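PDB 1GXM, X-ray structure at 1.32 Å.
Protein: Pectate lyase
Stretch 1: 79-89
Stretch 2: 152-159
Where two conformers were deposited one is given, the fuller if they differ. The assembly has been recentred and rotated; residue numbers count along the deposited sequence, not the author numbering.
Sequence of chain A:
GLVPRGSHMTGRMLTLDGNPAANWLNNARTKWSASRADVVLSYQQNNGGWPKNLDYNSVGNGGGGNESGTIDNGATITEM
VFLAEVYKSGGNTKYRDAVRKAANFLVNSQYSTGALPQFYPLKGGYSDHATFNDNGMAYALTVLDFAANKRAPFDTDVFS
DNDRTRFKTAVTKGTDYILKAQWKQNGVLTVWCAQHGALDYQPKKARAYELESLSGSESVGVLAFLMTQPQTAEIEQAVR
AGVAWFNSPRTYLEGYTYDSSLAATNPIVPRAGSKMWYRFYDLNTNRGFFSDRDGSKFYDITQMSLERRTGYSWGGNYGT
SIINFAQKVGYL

Stretch 1 (79-89) EMVFLAEVYKS
Stretch 2 (152-159) APFDTDVF

How does the backbone bring the two stretches together? Residues 79-89 are helical throughout, with i to i+4 hydrogen bonds such as Lys 88 N to Ala 84 O at 2.9 Å. Residues 152-159 follow an irregular path, beginning with a cis peptide between Ala 152 and Pro 153. From Pro 153 to Thr 156 the loop advances in the same sense as the helix, then turns back toward Phe 159: Glu 85 CA lies 5.1 Å from Pro 153 CA, and Lys 88 CA lies 6.4 Å from Thr 156 CA. Together the two bury 529 Å².

What does Pro 153, the most covered residue, rest on? At phi/psi -88/15 its CA-to-CB bond points toward the helix, and the ring is C-gamma endo, with Pro 153 CG 3.7 Å from Ala 84 CB and 4.3 Å from Val 81 CG1. The small methyl of Ala 84 also meets Phe 154, whose CE1 lies 3.5 Å from Ala 84 CB. Phe 154 starts away from the helix, but chi1 of -54° and chi2 of -72° bring its ring back; Val 81 CG2 (chi1 t) approaches its edge, 4.2 Å from Phe 154 CZ.

How does Lys 88 reach Asp 155? Its t, t, t, p chain runs across the loop, Lys 88 CG 3.7 Å from Thr 156 CG2, and delivers the ammonium to the oppositely charged carboxylate of Asp 155 (chi1 p). Lys 88 NZ lies 2.8 Å from Asp 155 OD1 in a salt bridge, with a weak hydrogen bond to Asp 155 OD2 at 3.3 Å. A water links Lys 88 NZ and Asp 155 OD2.

How is Tyr 87 held? With chi1 at 178° and chi2 at 57°, its phenol, a good donor to a carboxylate, gives a very short 2.5 Å hydrogen bond from Tyr 87 OH to Asp 157 OD1 (chi1 p), near the ring plane. Tyr 87 CD2 packs 4.3 Å from Val 158 CB. Thr 156 OG1 accepts from Val 158 N at 3.2 Å and donates to another water, which donates to Ala 84 O and Pro 153 O, joining both backbones.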

# COMPACT_ATOMS: atom_id res chain seq x y z
N GLU A 79 -5.39 -9.01 8.92
CA GLU A 79 -5.63 -10.17 9.78
C GLU A 79 -4.45 -10.46 10.68
O GLU A 79 -4.62 -10.76 11.87
CB GLU A 79 -5.95 -11.42 8.95
CG GLU A 79 -7.32 -11.40 8.28
CD GLU A 79 -7.34 -10.76 6.92
OE1 GLU A 79 -6.41 -10.01 6.58
OE2 GLU A 79 -8.31 -10.99 6.19
N MET A 80 -3.24 -10.36 10.16
CA MET A 80 -2.08 -10.75 10.96
C MET A 80 -1.80 -9.73 12.06
O MET A 80 -1.37 -10.12 13.15
CB MET A 80 -0.85 -11.05 10.11
CG MET A 80 0.00 -9.88 9.83
SD MET A 80 0.90 -10.16 8.38
CE MET A 80 2.43 -10.80 9.04
N VAL A 81 -2.05 -8.45 11.79
CA VAL A 81 -1.82 -7.43 12.80
C VAL A 81 -2.86 -7.62 13.90
O VAL A 81 -2.56 -7.60 15.09
CB VAL A 81 -1.90 -6.02 12.19
CG1 VAL A 81 -1.93 -4.95 13.27
CG2 VAL A 81 -0.71 -5.79 11.25
N PHE A 82 -4.11 -7.80 13.48
CA PHE A 82 -5.20 -8.07 14.39
C PHE A 82 -4.93 -9.27 15.28
O PHE A 82 -5.04 -9.19 16.51
CB PHE A 82 -6.47 -8.26 13.56
CG PHE A 82 -7.62 -8.79 14.34
CD1 PHE A 82 -8.22 -8.02 15.33
CD2 PHE A 82 -8.11 -10.05 14.08
CE1 PHE A 82 -9.30 -8.54 16.04
CE2 PHE A 82 -9.17 -10.56 14.76
CZ PHE A 82 -9.78 -9.80 15.73
N LEU A 83 -4.51 -10.38 14.70
CA LEU A 83 -4.31 -11.58 15.52
C LEU A 83 -3.07 -11.44 16.38
O LEU A 83 -2.99 -12.04 17.44
CB LEU A 83 -4.23 -12.83 14.65
CG LEU A 83 -5.53 -13.24 13.96
CD1 LEU A 83 -5.34 -14.52 13.23
CD2 LEU A 83 -6.66 -13.34 14.95
N ALA A 84 -2.10 -10.63 15.97
CA ALA A 84 -0.95 -10.39 16.82
C ALA A 84 -1.38 -9.65 18.07
O ALA A 84 -0.88 -9.92 19.17
CB ALA A 84 0.13 -9.61 16.07
N GLU A 85 -2.29 -8.70 17.89
CA GLU A 85 -2.84 -7.94 19.00
C GLU A 85 -3.65 -8.87 19.90
O GLU A 85 -3.54 -8.81 21.10
CB GLU A 85 -3.70 -6.79 18.50
CG GLU A 85 -4.37 -5.99 19.60
CD GLU A 85 -3.42 -5.17 20.45
OE1 GLU A 85 -2.28 -4.92 20.03
OE2 GLU A 85 -3.81 -4.74 21.57
N VAL A 86 -4.45 -9.75 19.32
CA VAL A 86 -5.20 -10.72 20.10
C VAL A 86 -4.26 -11.60 20.90
O VAL A 86 -4.53 -11.88 22.07
CB VAL A 86 -6.12 -11.57 19.20
CG1 VAL A 86 -6.72 -12.72 19.99
CG2 VAL A 86 -7.19 -10.73 18.60
N TYR A 87 -3.17 -12.05 20.29
CA TYR A 87 -2.17 -12.82 21.01
C TYR A 87 -1.57 -12.03 22.16
O TYR A 87 -1.40 -12.54 23.28
CB TYR A 87 -1.07 -13.33 20.07
CG TYR A 87 -0.03 -14.09 20.84
CD1 TYR A 87 -0.38 -15.20 21.60
CD2 TYR A 87 1.30 -13.69 20.83
CE1 TYR A 87 0.57 -15.89 22.34
CE2 TYR A 87 2.26 -14.39 21.55
CZ TYR A 87 1.88 -15.49 22.32
OH TYR A 87 2.84 -16.18 23.03
N LYS A 88 -1.25 -10.77 21.90
CA LYS A 88 -0.67 -9.89 22.90
C LYS A 88 -1.64 -9.71 24.05
O LYS A 88 -1.22 -9.74 25.22
CB LYS A 88 -0.31 -8.54 22.27
CG LYS A 88 0.32 -7.52 23.22
CD LYS A 88 0.61 -6.23 22.47
CE LYS A 88 1.08 -5.09 23.37
NZ LYS A 88 2.39 -5.35 23.98
N SER A 89 -2.93 -9.57 23.76
CA SER A 89 -3.94 -9.34 24.80
C SER A 89 -4.26 -10.58 25.63
O SER A 89 -4.38 -10.49 26.86
CB SER A 89 -5.26 -8.84 24.23
OG SER A 89 -4.88 -7.82 23.32
N ALA A 152 4.85 -2.85 18.88
CA ALA A 152 3.51 -3.34 19.15
C ALA A 152 2.74 -3.46 17.84
O ALA A 152 2.74 -2.54 17.03
CB ALA A 152 2.79 -2.39 20.10
N PRO A 153 1.99 -4.54 17.64
CA PRO A 153 1.74 -5.63 18.61
C PRO A 153 2.74 -6.78 18.61
O PRO A 153 2.43 -7.82 19.21
CB PRO A 153 0.39 -6.15 18.12
CG PRO A 153 0.47 -5.96 16.64
CD PRO A 153 1.23 -4.71 16.40
N PHE A 154 3.90 -6.60 18.00
CA PHE A 154 4.88 -7.67 17.81
C PHE A 154 5.97 -7.61 18.87
O PHE A 154 7.05 -8.19 18.71
CB PHE A 154 5.50 -7.58 16.42
CG PHE A 154 4.47 -7.56 15.33
CD1 PHE A 154 3.75 -8.71 15.02
CD2 PHE A 154 4.20 -6.41 14.62
CE1 PHE A 154 2.78 -8.70 14.01
CE2 PHE A 154 3.24 -6.40 13.61
CZ PHE A 154 2.53 -7.54 13.31
N ASP A 155 5.67 -6.93 19.97
CA ASP A 155 6.61 -6.86 21.12
C ASP A 155 6.25 -7.92 22.16
O ASP A 155 6.21 -7.67 23.37
CB ASP A 155 6.66 -5.45 21.73
CG ASP A 155 5.32 -4.99 22.26
OD1 ASP A 155 4.26 -5.56 21.91
OD2 ASP A 155 5.23 -4.02 23.04
N THR A 156 6.00 -9.12 21.66
CA THR A 156 5.71 -10.30 22.46
C THR A 156 6.69 -11.37 22.04
O THR A 156 7.61 -11.13 21.27
CB THR A 156 4.27 -10.78 22.22
OG1 THR A 156 4.12 -11.20 20.86
CG2 THR A 156 3.26 -9.65 22.36
N ASP A 157 6.47 -12.58 22.50
CA ASP A 157 7.33 -13.68 22.10
C ASP A 157 6.91 -14.32 20.78
O ASP A 157 7.37 -15.42 20.43
CB ASP A 157 7.41 -14.73 23.22
CG ASP A 157 6.09 -15.41 23.50
OD1 ASP A 157 5.15 -15.31 22.68
OD2 ASP A 157 5.91 -16.11 24.51
N VAL A 158 6.05 -13.64 20.02
CA VAL A 158 5.61 -14.11 18.71
C VAL A 158 6.81 -14.40 17.81
O VAL A 158 6.81 -15.38 17.10
CB VAL A 158 4.58 -13.16 18.05
CG1 VAL A 158 5.13 -11.76 17.80
CG2 VAL A 158 4.08 -13.75 16.75
N PHE A 159 7.82 -13.54 17.87
CA PHE A 159 8.99 -13.69 17.04
C PHE A 159 10.25 -13.71 17.86
O PHE A 159 10.33 -13.08 18.91
CB PHE A 159 9.06 -12.52 16.06
CG PHE A 159 7.90 -12.50 15.09
CD1 PHE A 159 7.57 -13.63 14.36
CD2 PHE A 159 7.17 -11.35 14.92
CE1 PHE A 159 6.51 -13.61 13.46
CE2 PHE A 159 6.09 -11.33 14.01
CZ PHE A 159 5.77 -12.45 13.30
O HOH W 1 1.96 -10.45 19.27
O HOH W 2 3.38 -2.57 23.92